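Local atomic coordinates of D-2-hydroxyacid dehydrogensase protein (Ketogulonicigenium vulgare, PDB entry 4LSW), a protein that probably catalyses NAD(P)-dependent interconversion of D-2-hydroxyacids and 2-oxoacids. Residues 162-166 / 167-171; 244-248 / 249-253. All coordinates share one frame; numbering follows the deposited sequence.

Interaction 1. Residues 162-166 / 167-171; sequences RRLAG and FDMQI
Leu164 and Ala165, in the last turn of helix 155-165, hold the chain as it reverses through Phe167 and Asp168. A type I beta turn runs from Ala165 to Asp168, and Asp168 N donates to Ala165 O at 2.9 Å. Leu164 O takes the N-H of Phe167 at 3.0 Å, and Met169 N adds a weak but straight bond to the same oxygen. Asp168 itself has positive phi (56°), a left-handed conformation that swings the backbone out of the turn and into strand 170-174.

The apolar part of the contact is formed by Leu164, Met169 and Ile171. Leu164 and Met169 cross at a slant, the CD2 methyl of Leu164 resting on Met169 SD at 3.7 Å. Two residues on, Ile171 has CG1 beside its backbone N (chi1 -60°), which carries CD1 back to the helix; this methyl sits 3.9 Å from Leu164 CB and also touches Ala165 CB. The Phe167 ring is held differently: its CD1 edge faces Arg163 O at 3.2 Å, with that oxygen in the plane of the ring. On the polar side of the turn, one water donates to both Gly166 O and Asp168 OD1, at 2.6 Å and 3.1 Å, tying carboxylate to backbone.

Helix 155-165 is the crossover of the beta-alpha-beta unit from strand 147-151 to strand 170-174, following a glycine-rich turn consistent with a Rossmann dinucleotide-binding fold. Leu164 reaches Ala148 and Val150 of the first strand and Phe202 of strand 200-203, where Met169 meets Phe200. Helix 101-116 also packs here: Arg163 is salt-bridged to Asp106, Leu164 touches Met112 and Phe167 packs on Leu113.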
loop_
_atom_site.group_PDB
_atom_site.type_symbol
_atom_site.label_atom_id
_atom_site.label_comp_id
_atom_site.label_asym_id
_atom_site.label_seq_id
_atom_site.Cartn_x
_atom_site.Cartn_y
_atom_site.Cartn_z
ATOM N N ARG A 162 -7.476 15.158 4.999
ATOM C CA ARG A 162 -7.383 16.492 4.396
ATOM C C ARG A 162 -8.314 16.598 3.198
ATOM O O ARG A 162 -8.993 17.617 3.014
ATOM C CB ARG A 162 -5.947 16.824 3.994
ATOM C CG ARG A 162 -5.020 16.983 5.193
ATOM C CD ARG A 162 -3.594 17.261 4.755
ATOM N NE ARG A 162 -3.495 18.600 4.195
ATOM C CZ ARG A 162 -3.069 18.879 2.967
ATOM N NH1 ARG A 162 -2.674 17.910 2.151
ATOM N NH2 ARG A 162 -3.028 20.143 2.561
ATOM N N ARG A 163 -8.359 15.535 2.401
ATOM C CA ARG A 163 -9.243 15.499 1.233
ATOM C C ARG A 163 -10.706 15.449 1.656
ATOM O O ARG A 163 -11.559 16.092 1.047
ATOM C CB ARG A 163 -8.899 14.316 0.320
ATOM C CG ARG A 163 -7.612 14.527 -0.475
ATOM C CD ARG A 163 -6.880 13.210 -0.631
ATOM N NE ARG A 163 -5.684 13.388 -1.447
ATOM C CZ ARG A 163 -4.548 13.917 -1.006
ATOM N NH1 ARG A 163 -4.447 14.336 0.253
ATOM N NH2 ARG A 163 -3.514 14.038 -1.827
ATOM N N LEU A 164 -11.013 14.676 2.697
ATOM C CA LEU A 164 -12.394 14.586 3.181
ATOM C C LEU A 164 -12.900 15.921 3.725
ATOM O O LEU A 164 -14.093 16.224 3.624
ATOM C CB LEU A 164 -12.531 13.507 4.247
ATOM C CG LEU A 164 -12.159 12.089 3.840
ATOM C CD1 LEU A 164 -12.180 11.167 5.060
ATOM C CD2 LEU A 164 -13.070 11.566 2.711
ATOM N N ALA A 165 -12.008 16.713 4.312
ATOM C CA ALA A 165 -12.409 18.008 4.867
ATOM C C ALA A 165 -12.933 18.960 3.792
ATOM O O ALA A 165 -13.802 19.786 4.070
ATOM C CB ALA A 165 -11.248 18.646 5.644
ATOM N N GLY A 166 -12.411 18.839 2.572
ATOM C CA GLY A 166 -12.872 19.662 1.462
ATOM C C GLY A 166 -14.303 19.331 1.053
ATOM O O GLY A 166 -14.978 20.148 0.405
ATOM N N PHE A 167 -14.766 18.139 1.448
ATOM C CA PHE A 167 -16.154 17.710 1.258
ATOM C C PHE A 167 -17.029 17.983 2.494
ATOM O O PHE A 167 -18.163 17.484 2.589
ATOM C CB PHE A 167 -16.205 16.209 0.907
ATOM C CG PHE A 167 -15.652 15.889 -0.455
ATOM C CD1 PHE A 167 -14.289 15.735 -0.652
ATOM C CD2 PHE A 167 -16.497 15.762 -1.546
ATOM C CE1 PHE A 167 -13.772 15.453 -1.907
ATOM C CE2 PHE A 167 -15.990 15.485 -2.812
ATOM C CZ PHE A 167 -14.624 15.325 -2.996
ATOM N N ASP A 168 -16.489 18.769 3.434
ATOM C CA ASP A 168 -17.191 19.162 4.654
ATOM C C ASP A 168 -17.672 17.974 5.460
ATOM O O ASP A 168 -18.712 18.024 6.114
ATOM C CB ASP A 168 -18.370 20.090 4.337
ATOM C CG ASP A 168 -17.927 21.445 3.834
ATOM O OD1 ASP A 168 -16.764 21.823 4.084
ATOM O OD2 ASP A 168 -18.753 22.125 3.194
ATOM N N MET A 169 -16.911 16.894 5.404
ATOM C CA MET A 169 -17.304 15.733 6.175
ATOM C C MET A 169 -17.010 15.914 7.657
ATOM O O MET A 169 -16.141 16.724 8.055
ATOM C CB MET A 169 -16.664 14.466 5.608
ATOM C CG MET A 169 -16.964 14.281 4.125
ATOM S SD MET A 169 -16.511 12.674 3.487
ATOM C CE MET A 169 -17.967 11.768 4.018
ATOM N N GLN A 170 -17.778 15.191 8.470
ATOM C CA GLN A 170 -17.551 15.120 9.909
ATOM C C GLN A 170 -16.561 13.986 10.129
ATOM O O GLN A 170 -16.898 12.812 9.955
ATOM C CB GLN A 170 -18.868 14.843 10.623
ATOM C CG GLN A 170 -19.997 15.789 10.203
ATOM C CD GLN A 170 -21.365 15.287 10.626
ATOM O OE1 GLN A 170 -21.656 15.159 11.819
ATOM N NE2 GLN A 170 -22.215 14.992 9.644
ATOM N N ILE A 171 -15.339 14.348 10.504
ATOM C CA ILE A 171 -14.223 13.414 10.479
ATOM C C ILE A 171 -13.782 12.996 11.871
ATOM O O ILE A 171 -13.526 13.833 12.737
ATOM C CB ILE A 171 -13.039 14.035 9.738
ATOM C CG1 ILE A 171 -13.477 14.360 8.313
ATOM C CG2 ILE A 171 -11.843 13.084 9.737
ATOM C CD1 ILE A 171 -12.611 15.391 7.630
HETATM O O HOH W 1 -14.801 22.397 1.727
#

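Interaction 2. Residues 244-248 / 249-253; sequences IAALA and DGRLG
Arg251 bends back over Ala246 because its chain, extended through chi2 (180°), turns at chi3 (-73°) and lays one guanidinium face on the helix, with Ala246 CA 3.5 Å above the plane. Asp249 places CG beside its own backbone N (chi1 -75°), so that its carboxylate meets the guanidinium edge. The grip is side-on: NE and NH1 of Arg251 both donate to Asp249 OD2, at 3.0 Å and 2.9 Å; NE is received on the anti lone pair of OD2, while NH1 arrives from above the carboxylate plane.

The backbone here is the C-terminal end of helix 240-249. Asp249 N still donates to Ala245 O at 3.0 Å, but Gly250 takes positive phi, where a CB would jam against the preceding carbonyl oxygen, and the chain leaves the helix. Leu252 N then returns to Ala246 O at 3.2 Å. This brings the Leu252 side chain alongside that of Leu247, their CD2 methyls 3.8 Å apart.

A leucine in place of Arg251 removes every guanidinium donor, and the Asp249 carboxylate would probably be free to turn, with Glu221 left without this cationic mate. Paired with Asp249 and Glu221, the guanidinium ties the helix end to helix 217-223; the two acids probably also offset the nearby like charge of Arg217.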
loop_
_atom_site.group_PDB
_atom_site.type_symbol
_atom_site.label_atom_id
_atom_site.label_comp_id
_atom_site.label_asym_id
_atom_site.label_seq_id
_atom_site.Cartn_x
_atom_site.Cartn_y
_atom_site.Cartn_z
ATOM N N ILE A 244 -16.952 -10.716 3.782
ATOM C CA ILE A 244 -17.792 -11.303 2.755
ATOM C C ILE A 244 -19.174 -11.680 3.294
ATOM O O ILE A 244 -20.190 -11.378 2.677
ATOM C CB ILE A 244 -17.089 -12.510 2.106
ATOM C CG1 ILE A 244 -15.899 -12.007 1.282
ATOM C CG2 ILE A 244 -18.044 -13.264 1.209
ATOM C CD1 ILE A 244 -14.919 -13.088 0.877
ATOM N N ALA A 245 -19.212 -12.318 4.463
ATOM C CA ALA A 245 -20.485 -12.693 5.062
ATOM C C ALA A 245 -21.359 -11.477 5.364
ATOM O O ALA A 245 -22.570 -11.502 5.157
ATOM C CB ALA A 245 -20.257 -13.505 6.323
ATOM N N ALA A 246 -20.736 -10.410 5.855
ATOM C CA ALA A 246 -21.488 -9.206 6.194
ATOM C C ALA A 246 -22.038 -8.507 4.947
ATOM O O ALA A 246 -23.164 -8.012 4.962
ATOM C CB ALA A 246 -20.643 -8.260 7.009
ATOM N N LEU A 247 -21.251 -8.469 3.880
ATOM C CA LEU A 247 -21.731 -7.893 2.623
ATOM C C LEU A 247 -22.872 -8.715 2.037
ATOM O O LEU A 247 -23.852 -8.161 1.540
ATOM C CB LEU A 247 -20.592 -7.754 1.612
ATOM C CG LEU A 247 -19.583 -6.658 1.952
ATOM C CD1 LEU A 247 -18.264 -6.868 1.239
ATOM C CD2 LEU A 247 -20.161 -5.296 1.594
ATOM N N ALA A 248 -22.743 -10.039 2.114
ATOM C CA ALA A 248 -23.786 -10.934 1.624
ATOM C C ALA A 248 -25.094 -10.770 2.401
ATOM O O ALA A 248 -26.175 -10.805 1.808
ATOM C CB ALA A 248 -23.304 -12.391 1.685
ATOM N N ASP A 249 -24.979 -10.584 3.716
ATOM C CA ASP A 249 -26.121 -10.504 4.635
ATOM C C ASP A 249 -26.803 -9.145 4.663
ATOM O O ASP A 249 -27.916 -9.011 5.172
ATOM C CB ASP A 249 -25.671 -10.766 6.077
ATOM C CG ASP A 249 -25.377 -12.217 6.357
ATOM O OD1 ASP A 249 -25.683 -13.082 5.507
ATOM O OD2 ASP A 249 -24.845 -12.475 7.457
ATOM N N GLY A 250 -26.113 -8.125 4.166
ATOM C CA GLY A 250 -26.605 -6.766 4.294
ATOM C C GLY A 250 -26.233 -6.104 5.613
ATOM O O GLY A 250 -26.673 -4.994 5.892
ATOM N N ARG A 251 -25.425 -6.783 6.428
ATOM C CA ARG A 251 -24.937 -6.198 7.672
ATOM C C ARG A 251 -23.928 -5.064 7.426
ATOM O O ARG A 251 -23.758 -4.183 8.272
ATOM C CB ARG A 251 -24.336 -7.269 8.593
ATOM C CG ARG A 251 -25.370 -8.156 9.277
ATOM C CD ARG A 251 -24.732 -9.214 10.179
ATOM N NE ARG A 251 -24.106 -10.279 9.394
ATOM C CZ ARG A 251 -22.811 -10.583 9.415
ATOM N NH1 ARG A 251 -22.358 -11.558 8.632
ATOM N NH2 ARG A 251 -21.968 -9.941 10.207
ATOM N N LEU A 252 -23.257 -5.108 6.278
ATOM C CA LEU A 252 -22.431 -3.997 5.809
ATOM C C LEU A 252 -22.998 -3.563 4.479
ATOM O O LEU A 252 -23.302 -4.401 3.628
ATOM C CB LEU A 252 -20.976 -4.423 5.613
ATOM C CG LEU A 252 -20.078 -3.297 5.063
ATOM C CD1 LEU A 252 -20.057 -2.104 6.018
ATOM C CD2 LEU A 252 -18.693 -3.818 4.821
ATOM N N GLY A 253 -23.111 -2.253 4.289
ATOM C CA GLY A 253 -23.702 -1.712 3.077
ATOM C C GLY A 253 -22.901 -1.934 1.810
ATOM O O GLY A 253 -23.458 -2.364 0.793
#

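Interactions 1 and 2 both manage the exit from a helix toward a strand of the same seven-stranded parallel sheet, but they share no element: their centres lie 26 Å apart and their nearest atoms about 14 Å. Each is partly buried, with apolar side chains turned inward and polar groups toward the surface. In 162-171 Leu164 and Met169 face the sheet, and Ile171 reaches from its strand back to the helix end, while a water bridges the turn. In 244-253 the inner layer is a leucine pair and an alanine, and the outer side is locked by charge. A glycine makes the left-handed step in interaction 2, an aspartate in interaction 1.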